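PDB 4ZOH: putative oxidoreductase FAD-binding subunit from Sulfolobus tokodaii, which binds FAD and probably passes electrons through it as the flavoprotein subunit of a molybdopterin-dependent dehydrogenase. Local coordinates for residues Ser60-Asp65 against Ala73-Tyr78; Leu68-Ala73 against Glu163-Thr168; Ile85-Glu90 against Ile124-Lys129. All coordinates share one frame; numbering follows the deposited sequence.

How the interactions relate
All three contacts lie within the FAD-binding region, along the five-stranded antiparallel sheet and the helices packed on it. Interactions 1 and 2 are neighbours, their centres about 8 Å apart: strand 68-72 pairs with 62-64 at one edge and with 160-167 on its other side, and Ala-73 belongs to both. Interaction 3 has its centre about 9 Å from that of interaction 2 and about 13 Å from that of interaction 1. Along the chain it follows interaction 1 and is nested inside the long loop that interaction 2 closes. Lys-129 N meets Gln-165 O as the chain enters the next strand. Together the three contacts link the sheet to its helical layer and, through residues 73-78, to FAD.

Interaction 1: residues Ser60-Asp65 against Ala73-Tyr78. With FAD (flavin-adenine dinucleotide), chain H.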
loop_
_atom_site.group_PDB
_atom_site.type_symbol
_atom_site.label_atom_id
_atom_site.label_comp_id
_atom_site.label_asym_id
_atom_site.label_seq_id
_atom_site.Cartn_x
_atom_site.Cartn_y
_atom_site.Cartn_z
ATOM N N SER B 60 27.502 -4.389 -36.456
ATOM C CA SER B 60 27.015 -3.062 -36.597
ATOM C C SER B 60 28.135 -2.174 -37.140
ATOM O O SER B 60 29.156 -2.003 -36.475
ATOM C CB SER B 60 26.489 -2.573 -35.251
ATOM O OG SER B 60 26.283 -1.199 -35.355
ATOM N N TYR B 61 27.959 -1.625 -38.343
ATOM C CA TYR B 61 29.021 -0.826 -39.020
ATOM C C TYR B 61 28.570 -0.226 -40.355
ATOM O O TYR B 61 27.788 -0.841 -41.047
ATOM C CB TYR B 61 30.254 -1.696 -39.250
ATOM C CG TYR B 61 29.978 -2.926 -40.079
ATOM C CD1 TYR B 61 29.995 -2.858 -41.479
ATOM C CD2 TYR B 61 29.737 -4.180 -39.491
ATOM C CE1 TYR B 61 29.726 -3.988 -42.270
ATOM C CE2 TYR B 61 29.503 -5.332 -40.293
ATOM C CZ TYR B 61 29.501 -5.201 -41.692
ATOM O OH TYR B 61 29.266 -6.277 -42.540
ATOM N N ILE B 62 29.034 0.975 -40.687
ATOM C CA ILE B 62 28.870 1.528 -42.071
ATOM C C ILE B 62 30.270 1.571 -42.698
ATOM O O ILE B 62 31.111 2.292 -42.217
ATOM C CB ILE B 62 28.265 2.984 -42.130
ATOM C CG1 ILE B 62 26.883 3.142 -41.431
ATOM C CG2 ILE B 62 28.194 3.482 -43.568
ATOM C CD1 ILE B 62 25.912 2.042 -41.781
ATOM N N THR B 63 30.531 0.780 -43.736
ATOM C CA THR B 63 31.847 0.835 -44.383
ATOM C C THR B 63 31.709 1.198 -45.880
ATOM O O THR B 63 30.962 0.548 -46.597
ATOM C CB THR B 63 32.620 -0.503 -44.235
ATOM O OG1 THR B 63 32.706 -0.824 -42.853
ATOM C CG2 THR B 63 34.043 -0.382 -44.742
ATOM N N LYS B 64 32.450 2.219 -46.312
ATOM C CA LYS B 64 32.652 2.549 -47.728
ATOM C C LYS B 64 33.872 1.796 -48.269
ATOM O O LYS B 64 34.997 2.119 -47.934
ATOM C CB LYS B 64 32.814 4.060 -47.907
ATOM C CG LYS B 64 32.515 4.605 -49.297
ATOM C CD LYS B 64 32.582 6.126 -49.204
ATOM C CE LYS B 64 32.522 6.827 -50.559
ATOM N NZ LYS B 64 31.798 8.129 -50.441
ATOM N N ASP B 65 33.602 0.788 -49.092
ATOM C CA ASP B 65 34.563 -0.208 -49.575
ATOM C C ASP B 65 34.624 -0.098 -51.113
ATOM O O ASP B 65 33.964 -0.853 -51.842
ATOM C CB ASP B 65 34.096 -1.612 -49.102
ATOM C CG ASP B 65 35.108 -2.758 -49.399
ATOM O OD1 ASP B 65 34.778 -3.919 -49.044
ATOM O OD2 ASP B 65 36.203 -2.540 -49.969
ATOM N N ALA B 73 24.324 -5.817 -40.527
ATOM C CA ALA B 73 22.932 -6.056 -40.240
ATOM C C ALA B 73 22.412 -5.469 -38.919
ATOM O O ALA B 73 21.228 -5.208 -38.819
ATOM C CB ALA B 73 22.589 -7.539 -40.301
ATOM N N LEU B 74 23.261 -5.302 -37.915
ATOM C CA LEU B 74 22.776 -4.863 -36.613
ATOM C C LEU B 74 22.817 -3.346 -36.524
ATOM O O LEU B 74 22.433 -2.799 -35.490
ATOM C CB LEU B 74 23.547 -5.488 -35.444
ATOM C CG LEU B 74 23.259 -6.931 -35.017
ATOM C CD1 LEU B 74 23.892 -7.125 -33.655
ATOM C CD2 LEU B 74 21.801 -7.298 -34.940
ATOM N N THR B 75 23.204 -2.664 -37.611
ATOM C CA THR B 75 23.191 -1.188 -37.644
ATOM C C THR B 75 21.784 -0.700 -37.567
ATOM O O THR B 75 20.876 -1.217 -38.266
ATOM C CB THR B 75 23.888 -0.664 -38.904
ATOM O OG1 THR B 75 24.965 -1.541 -39.163
ATOM C CG2 THR B 75 24.464 0.756 -38.716
ATOM N N THR B 76 21.588 0.248 -36.649
ATOM C CA THR B 76 20.250 0.757 -36.328
ATOM C C THR B 76 19.836 1.842 -37.332
ATOM O O THR B 76 20.694 2.521 -37.966
ATOM C CB THR B 76 20.217 1.373 -34.928
ATOM O OG1 THR B 76 21.051 2.529 -34.910
ATOM C CG2 THR B 76 20.632 0.339 -33.749
ATOM N N HIS B 77 18.533 2.068 -37.396
ATOM C CA HIS B 77 17.944 3.153 -38.195
ATOM C C HIS B 77 18.585 4.461 -37.899
ATOM O O HIS B 77 18.901 5.286 -38.823
ATOM C CB HIS B 77 16.399 3.270 -37.981
ATOM C CG HIS B 77 15.655 1.963 -38.142
ATOM N ND1 HIS B 77 16.036 0.997 -39.050
ATOM C CD2 HIS B 77 14.579 1.454 -37.497
ATOM C CE1 HIS B 77 15.208 -0.035 -38.989
ATOM N NE2 HIS B 77 14.325 0.205 -38.040
ATOM N N TYR B 78 18.771 4.685 -36.606
ATOM C CA TYR B 78 19.311 5.976 -36.167
ATOM C C TYR B 78 20.699 6.183 -36.776
ATOM O O TYR B 78 20.998 7.271 -37.284
ATOM C CB TYR B 78 19.370 6.109 -34.627
ATOM C CG TYR B 78 20.112 7.351 -34.145
ATOM C CD1 TYR B 78 19.450 8.556 -33.986
ATOM C CD2 TYR B 78 21.490 7.300 -33.817
ATOM C CE1 TYR B 78 20.112 9.680 -33.521
ATOM C CE2 TYR B 78 22.176 8.431 -33.349
ATOM C CZ TYR B 78 21.475 9.609 -33.199
ATOM O OH TYR B 78 22.102 10.723 -32.715
HETATM P PA FAD H . 13.446 -7.703 -34.839
HETATM O O1A FAD H . 12.083 -7.306 -34.383
HETATM O O2A FAD H . 14.505 -8.057 -33.884
HETATM O O5B FAD H . 13.337 -8.921 -35.811
HETATM C C5B FAD H . 12.330 -8.918 -36.869
HETATM C C4B FAD H . 12.432 -10.315 -37.698
HETATM O O4B FAD H . 13.782 -10.547 -38.269
HETATM C C3B FAD H . 12.246 -11.464 -36.714
HETATM O O3B FAD H . 11.500 -12.481 -37.336
HETATM C C2B FAD H . 13.676 -11.916 -36.338
HETATM O O2B FAD H . 13.774 -13.283 -35.919
HETATM C C1B FAD H . 14.395 -11.765 -37.635
HETATM N N9A FAD H . 15.741 -11.206 -37.688
HETATM C C8A FAD H . 16.222 -10.122 -37.084
HETATM N N7A FAD H . 17.496 -9.915 -37.490
HETATM C C5A FAD H . 17.804 -10.895 -38.374
HETATM C C6A FAD H . 18.947 -11.203 -39.141
HETATM N N6A FAD H . 20.000 -10.397 -39.041
HETATM N N1A FAD H . 18.943 -12.287 -39.939
HETATM C C2A FAD H . 17.839 -13.063 -40.090
HETATM N N3A FAD H . 16.744 -12.798 -39.370
HETATM C C4A FAD H . 16.692 -11.719 -38.507
HETATM N N1 FAD H . 9.272 0.112 -39.938
HETATM C C2 FAD H . 9.225 0.849 -41.117
HETATM O O2 FAD H . 9.793 0.425 -42.103
HETATM N N3 FAD H . 8.561 2.037 -41.177
HETATM C C4 FAD H . 7.906 2.520 -40.094
HETATM O O4 FAD H . 7.360 3.624 -40.191
HETATM C C4X FAD H . 7.914 1.769 -38.899
HETATM N N5 FAD H . 7.255 2.261 -37.793
HETATM C C5X FAD H . 7.254 1.478 -36.600
HETATM C C6 FAD H . 6.531 1.955 -35.512
HETATM C C7 FAD H . 6.530 1.233 -34.308
HETATM C C7M FAD H . 5.711 1.830 -33.142
HETATM C C8 FAD H . 7.229 0.012 -34.218
HETATM C C8M FAD H . 7.246 -0.860 -32.934
HETATM C C9 FAD H . 7.918 -0.497 -35.335
HETATM C C9A FAD H . 7.945 0.249 -36.517
HETATM N N10 FAD H . 8.626 -0.217 -37.663
HETATM C C10 FAD H . 8.598 0.569 -38.830
HETATM C "C1'" FAD H . 9.355 -1.481 -37.677
HETATM C "C2'" FAD H . 10.809 -1.290 -37.205
HETATM O "O2'" FAD H . 11.534 -0.626 -38.261
HETATM C "C3'" FAD H . 11.485 -2.628 -36.794
HETATM O "O3'" FAD H . 12.663 -2.249 -36.078
HETATM C "C4'" FAD H . 11.885 -3.498 -37.974
HETATM O "O4'" FAD H . 10.733 -3.695 -38.794
HETATM C "C5'" FAD H . 12.442 -4.867 -37.529
HETATM O "O5'" FAD H . 13.836 -4.632 -37.196
HETATM P P FAD H . 14.393 -5.078 -35.790
HETATM O O1P FAD H . 15.881 -4.961 -35.831
HETATM O O2P FAD H . 13.689 -4.363 -34.702
HETATM O O3P FAD H . 13.998 -6.605 -35.876
HETATM O O HOH W 1 23.894 0.651 -35.011
#
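Thr-75 OG1 is gripped by two backbone groups, taking the N-H of Tyr-61 at 3.1 Å (157° at the hydrogen) and also bonding to Gly-72 O just before its own segment. Gly-72 O can only accept, so the hydroxyl hydrogen must point to it while the oxygen receives Tyr-61 N-H; this probably fixes the rotation of the hydroxyl. The torsion places OG1 beside the backbone N and anti to the carbonyl carbon (chi1 -36°), while the methyl branch meets Ile-62: CG2 of Thr-75 lies 3.6 Å from CD1 of Ile-62, the two side chains crossing at about a right angle. Ser-60 packs its CB against the backbone of Leu-74, 4.0 Å from Leu-74 C. A water joins the segments further along, accepting from Thr-76 N at 2.9 Å and hydrogen-bonded to Ser-60 OG at 3.0 Å.

Here the edge strand 62-64 of the antiparallel sheet meets the turn that leads from strand 68-72 into helix 77-81. Thr-76 is the N-cap of that helix, its OG1 bonding to Asn-79 N. One residue on, the chain reaches the FAD pocket: His-77 NE2 is hydrogen-bonded to the ribityl hydroxyl O2' of FAD at 2.9 Å, an oblique approach to the imidazole ring. The other ring nitrogen, ND1, is bonded to Tyr-119 OH, which probably helps to hold the imidazole in this orientation.

Interaction 2: residues Leu68-Ala73 against Glu163-Thr168; sequences LYKIGA and EIQVPT
Tyr-69 and Val-166 form a hydrogen-bonded antiparallel pair, as do Ile-71 and Ile-164, holding strand 68-72 to strand 160-167. Of their four backbone bonds the shortest, Ile-71 N to Ile-164 O, is 2.7 Å. The longest, Val-166 N to Tyr-69 O, is 3.1 Å. Close packing is concentrated on the face carrying Tyr-69, Ile-71, Ile-164 and Val-166. Val-166 CG2, lying between its backbone N and carbonyl carbon, reaches Tyr-69 CB at 3.8 Å. The Tyr-69 ring receives the Thr-168 methyl over one face in a CH-pi contact, with CG2 4.0 Å from the ring centroid, while Pro-167 O lies at the ring edge in its plane. Helices 106-112 and 119-125 pack against the isoleucines and Val-166.

The face carrying Lys-70, Glu-163 and Gln-165 is more polar, and looser where Lys-70 and Leu-68 are partly exposed. The extended Glu-163 side chain crosses that of Lys-70 at a slant, bringing OE2 to 3.2 Å from Lys-70 CB, but the amine pairs with Asp-65 instead. Glu-163 OE1 accepts from Gln-165 NE2 at 3.0 Å, on the anti side of the carboxylate, and also pairs with Lys-131 NZ; OE2 bonds to Tyr-61 OH. Leu-68 CD2 rests against Gln-165 OE1 at 3.6 Å. With three polar partners sharing its oxygens, the buried Glu-163 carboxylate is probably held in a set orientation and its negative charge stabilised.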
loop_
_atom_site.group_PDB
_atom_site.type_symbol
_atom_site.label_atom_id
_atom_site.label_comp_id
_atom_site.label_asym_id
_atom_site.label_seq_id
_atom_site.Cartn_x
_atom_site.Cartn_y
_atom_site.Cartn_z
ATOM N N LEU B 68 31.156 0.682 -52.938
ATOM C CA LEU B 68 30.102 0.048 -52.151
ATOM C C LEU B 68 30.131 0.602 -50.748
ATOM O O LEU B 68 31.197 0.795 -50.186
ATOM C CB LEU B 68 30.292 -1.452 -52.111
ATOM C CG LEU B 68 29.389 -2.267 -53.041
ATOM C CD1 LEU B 68 29.699 -1.992 -54.486
ATOM C CD2 LEU B 68 29.552 -3.760 -52.748
ATOM N N TYR B 69 28.960 0.902 -50.206
ATOM C CA TYR B 69 28.777 0.929 -48.763
ATOM C C TYR B 69 28.397 -0.466 -48.283
ATOM O O TYR B 69 27.525 -1.123 -48.889
ATOM C CB TYR B 69 27.676 1.871 -48.390
ATOM C CG TYR B 69 27.984 3.335 -48.520
ATOM C CD1 TYR B 69 28.764 3.969 -47.573
ATOM C CD2 TYR B 69 27.411 4.115 -49.580
ATOM C CE1 TYR B 69 28.989 5.341 -47.637
ATOM C CE2 TYR B 69 27.650 5.486 -49.677
ATOM C CZ TYR B 69 28.431 6.083 -48.705
ATOM O OH TYR B 69 28.699 7.409 -48.746
ATOM N N LYS B 70 29.096 -0.931 -47.242
ATOM C CA LYS B 70 28.748 -2.180 -46.579
ATOM C C LYS B 70 28.210 -1.838 -45.186
ATOM O O LYS B 70 28.806 -1.029 -44.436
ATOM C CB LYS B 70 29.941 -3.133 -46.534
ATOM C CG LYS B 70 30.621 -3.253 -47.877
ATOM C CD LYS B 70 31.356 -4.546 -48.011
ATOM C CE LYS B 70 31.835 -4.659 -49.442
ATOM N NZ LYS B 70 32.554 -5.933 -49.578
ATOM N N ILE B 71 27.028 -2.398 -44.900
ATOM C CA ILE B 71 26.253 -1.980 -43.745
ATOM C C ILE B 71 26.019 -3.213 -42.923
ATOM O O ILE B 71 25.360 -4.156 -43.394
ATOM C CB ILE B 71 24.884 -1.340 -44.122
ATOM C CG1 ILE B 71 25.081 -0.147 -45.025
ATOM C CG2 ILE B 71 24.074 -0.963 -42.847
ATOM C CD1 ILE B 71 23.954 -0.048 -46.005
ATOM N N GLY B 72 26.519 -3.208 -41.692
ATOM C CA GLY B 72 26.288 -4.387 -40.827
ATOM C C GLY B 72 24.803 -4.568 -40.557
ATOM O O GLY B 72 24.105 -3.571 -40.332
ATOM N N ALA B 73 24.324 -5.817 -40.527
ATOM C CA ALA B 73 22.932 -6.056 -40.240
ATOM C C ALA B 73 22.412 -5.469 -38.919
ATOM O O ALA B 73 21.228 -5.208 -38.819
ATOM C CB ALA B 73 22.589 -7.539 -40.301
ATOM N N GLU B 163 24.854 -8.515 -43.600
ATOM C CA GLU B 163 25.316 -7.299 -44.327
ATOM C C GLU B 163 24.418 -6.902 -45.457
ATOM O O GLU B 163 23.869 -7.747 -46.159
ATOM C CB GLU B 163 26.735 -7.456 -44.844
ATOM C CG GLU B 163 27.393 -6.201 -45.375
ATOM C CD GLU B 163 28.811 -6.519 -45.841
ATOM O OE1 GLU B 163 28.958 -7.228 -46.852
ATOM O OE2 GLU B 163 29.785 -6.089 -45.198
ATOM N N ILE B 164 24.245 -5.597 -45.587
ATOM C CA ILE B 164 23.558 -5.024 -46.721
ATOM C C ILE B 164 24.609 -4.222 -47.462
ATOM O O ILE B 164 25.417 -3.464 -46.811
ATOM C CB ILE B 164 22.332 -4.131 -46.325
ATOM C CG1 ILE B 164 21.169 -4.963 -45.748
ATOM C CG2 ILE B 164 21.734 -3.474 -47.577
ATOM C CD1 ILE B 164 21.427 -5.643 -44.405
ATOM N N GLN B 165 24.632 -4.440 -48.795
ATOM C CA GLN B 165 25.522 -3.674 -49.759
ATOM C C GLN B 165 24.746 -2.835 -50.771
ATOM O O GLN B 165 23.733 -3.274 -51.360
ATOM C CB GLN B 165 26.366 -4.656 -50.548
ATOM C CG GLN B 165 27.460 -5.360 -49.748
ATOM C CD GLN B 165 27.851 -6.633 -50.458
ATOM O OE1 GLN B 165 27.781 -6.689 -51.692
ATOM N NE2 GLN B 165 28.211 -7.676 -49.702
ATOM N N VAL B 166 25.206 -1.614 -50.951
ATOM C CA VAL B 166 24.606 -0.676 -51.901
ATOM C C VAL B 166 25.758 0.077 -52.607
ATOM O O VAL B 166 26.818 0.289 -52.000
ATOM C CB VAL B 166 23.655 0.348 -51.195
ATOM C CG1 VAL B 166 22.372 -0.336 -50.670
ATOM C CG2 VAL B 166 24.367 1.181 -50.130
ATOM N N PRO B 167 25.551 0.513 -53.877
ATOM C CA PRO B 167 26.546 1.380 -54.526
ATOM C C PRO B 167 26.619 2.710 -53.772
ATOM O O PRO B 167 25.701 3.047 -53.001
ATOM C CB PRO B 167 25.956 1.594 -55.936
ATOM C CG PRO B 167 25.024 0.431 -56.139
ATOM C CD PRO B 167 24.419 0.195 -54.774
ATOM N N THR B 168 27.665 3.495 -54.004
ATOM C CA THR B 168 27.850 4.744 -53.263
ATOM C C THR B 168 27.115 5.975 -53.774
ATOM O O THR B 168 27.031 6.987 -53.058
ATOM C CB THR B 168 29.323 5.119 -53.117
ATOM O OG1 THR B 168 29.938 4.979 -54.383
ATOM C CG2 THR B 168 29.969 4.184 -52.171
#

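Interaction 3: residues Ile85-Glu90 against Ile124-Lys129; sequences IPLLSE and IAMDAK
Leu-87 stands at the centre of a classic gamma turn (phi 66°, psi -53°), closed by Leu-88 N bonding to Pro-86 O, and as the N-cap of helix 88-93 it faces Met-126 across a CA-CA distance of 8.5 Å, where helix 119-125 ends in a Schellman motif whose positive-phi residue is Asp-127. Side chains therefore bridge the interval, and Met-126 does most of the work. Its CG is anti to the carbonyl carbon and the chain runs out straight through chi2 before bending at SD (chi3 97°), which turns the terminal methyl in among Ile-85, Pro-86 and Leu-88.

Met-126 CE lies 3.3 Å from Pro-86 O, a close approach of a methyl to the carbonyl oxygen that closes the turn. The same methyl meets Leu-88 CB at 3.9 Å, and the sulfur lies equally near that carbon. From another direction Ile-85 offers its CG2 branch, 4.0 Å from Met-126 CE, the two side chains crossing at about a right angle.

Leu-87 comes alongside rather than end-on. It slides past Met-126 in the opposite direction, bringing CD2 to 4.2 Å from Met-126 CG; the same methyl reaches Ala-125 CB at 4.4 Å. Leu-194 of strand 189-198 packs on both Leu-87 and Met-126.

The turn of residues 85-89 is held by Ser-89 OG, which accepts from Ile-85 N at 2.9 Å, and is tied to helix 77-81 through Ile-80 O. Ile-85 and Leu-88 reach Ile-71 of the five-stranded sheet. A helix start and a helix end, bridged by Met-126, thus pack over an antiparallel sheet in an alpha+beta layering, where the FAD-binding part meets the sheet of the CO dehydrogenase flavoprotein C-terminal domain.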
loop_
_atom_site.group_PDB
_atom_site.type_symbol
_atom_site.label_atom_id
_atom_site.label_comp_id
_atom_site.label_asym_id
_atom_site.label_seq_id
_atom_site.Cartn_x
_atom_site.Cartn_y
_atom_site.Cartn_z
ATOM N N ILE B 85 24.644 8.228 -46.434
ATOM C CA ILE B 85 24.454 7.398 -47.603
ATOM C C ILE B 85 23.327 8.008 -48.421
ATOM O O ILE B 85 22.202 8.236 -47.857
ATOM C CB ILE B 85 24.109 5.964 -47.257
ATOM C CG1 ILE B 85 25.135 5.432 -46.221
ATOM C CG2 ILE B 85 23.972 5.108 -48.545
ATOM C CD1 ILE B 85 24.950 3.958 -45.920
ATOM N N PRO B 86 23.609 8.326 -49.726
ATOM C CA PRO B 86 22.612 8.933 -50.586
ATOM C C PRO B 86 21.342 8.093 -50.611
ATOM O O PRO B 86 21.436 6.881 -50.717
ATOM C CB PRO B 86 23.320 8.938 -51.958
ATOM C CG PRO B 86 24.761 9.195 -51.598
ATOM C CD PRO B 86 24.951 8.338 -50.357
ATOM N N LEU B 87 20.181 8.760 -50.510
ATOM C CA LEU B 87 18.820 8.109 -50.390
ATOM C C LEU B 87 18.549 7.290 -49.084
ATOM O O LEU B 87 17.518 7.477 -48.426
ATOM C CB LEU B 87 18.455 7.258 -51.622
ATOM C CG LEU B 87 17.069 6.659 -51.604
ATOM C CD1 LEU B 87 15.975 7.725 -51.607
ATOM C CD2 LEU B 87 16.837 5.699 -52.753
ATOM N N LEU B 88 19.443 6.358 -48.794
ATOM C CA LEU B 88 19.259 5.389 -47.741
ATOM C C LEU B 88 19.175 6.052 -46.338
ATOM O O LEU B 88 18.288 5.735 -45.559
ATOM C CB LEU B 88 20.356 4.288 -47.804
ATOM C CG LEU B 88 20.015 3.093 -46.856
ATOM C CD1 LEU B 88 18.703 2.474 -47.332
ATOM C CD2 LEU B 88 21.095 2.006 -46.759
ATOM N N SER B 89 20.088 6.967 -46.055
ATOM C CA SER B 89 20.066 7.706 -44.798
ATOM C C SER B 89 18.800 8.491 -44.595
ATOM O O SER B 89 18.219 8.475 -43.497
ATOM C CB SER B 89 21.251 8.618 -44.675
ATOM O OG SER B 89 22.427 7.830 -44.616
ATOM N N GLU B 90 18.378 9.203 -45.639
ATOM C CA GLU B 90 17.142 9.947 -45.508
ATOM C C GLU B 90 15.929 8.992 -45.318
ATOM O O GLU B 90 15.046 9.281 -44.520
ATOM C CB GLU B 90 16.957 10.859 -46.688
ATOM C CG GLU B 90 15.625 11.598 -46.732
ATOM C CD GLU B 90 15.513 12.451 -47.974
ATOM O OE1 GLU B 90 16.525 13.102 -48.296
ATOM O OE2 GLU B 90 14.452 12.448 -48.625
ATOM N N ILE B 124 15.368 -1.357 -53.314
ATOM C CA ILE B 124 15.100 -1.879 -54.662
ATOM C C ILE B 124 15.640 -0.917 -55.709
ATOM O O ILE B 124 16.160 -1.349 -56.726
ATOM C CB ILE B 124 13.619 -2.294 -54.886
ATOM C CG1 ILE B 124 13.476 -3.209 -56.120
ATOM C CG2 ILE B 124 12.710 -1.110 -54.983
ATOM C CD1 ILE B 124 13.513 -4.684 -55.797
ATOM N N ALA B 125 15.551 0.379 -55.393
ATOM C CA ALA B 125 16.003 1.468 -56.261
ATOM C C ALA B 125 17.507 1.478 -56.371
ATOM O O ALA B 125 18.068 1.811 -57.418
ATOM C CB ALA B 125 15.525 2.792 -55.733
ATOM N N MET B 126 18.153 1.122 -55.267
ATOM C CA MET B 126 19.581 1.090 -55.186
ATOM C C MET B 126 20.228 -0.200 -55.771
ATOM O O MET B 126 21.449 -0.270 -55.861
ATOM C CB MET B 126 19.956 1.309 -53.729
ATOM C CG MET B 126 19.691 2.725 -53.274
ATOM S SD MET B 126 19.948 2.983 -51.509
ATOM C CE MET B 126 21.645 3.666 -51.432
ATOM N N ASP B 127 19.439 -1.202 -56.169
ATOM C CA ASP B 127 20.024 -2.550 -56.489
ATOM C C ASP B 127 20.915 -3.051 -55.340
ATOM O O ASP B 127 22.007 -3.621 -55.550
ATOM C CB ASP B 127 20.790 -2.662 -57.849
ATOM C CG ASP B 127 20.072 -1.985 -59.027
ATOM O OD1 ASP B 127 18.872 -2.257 -59.250
ATOM O OD2 ASP B 127 20.721 -1.143 -59.706
ATOM N N ALA B 128 20.428 -2.821 -54.112
ATOM C CA ALA B 128 21.056 -3.343 -52.909
ATOM C C ALA B 128 21.283 -4.850 -53.000
ATOM O O ALA B 128 20.503 -5.573 -53.693
ATOM C CB ALA B 128 20.178 -3.042 -51.708
ATOM N N LYS B 129 22.325 -5.325 -52.284
ATOM C CA LYS B 129 22.505 -6.779 -52.072
ATOM C C LYS B 129 22.606 -7.170 -50.582
ATOM O O LYS B 129 23.142 -6.411 -49.766
ATOM C CB LYS B 129 23.795 -7.270 -52.757
ATOM C CG LYS B 129 23.844 -7.130 -54.272
ATOM C CD LYS B 129 25.184 -7.678 -54.815
ATOM C CE LYS B 129 25.375 -7.397 -56.307
ATOM N NZ LYS B 129 24.142 -7.725 -57.081
#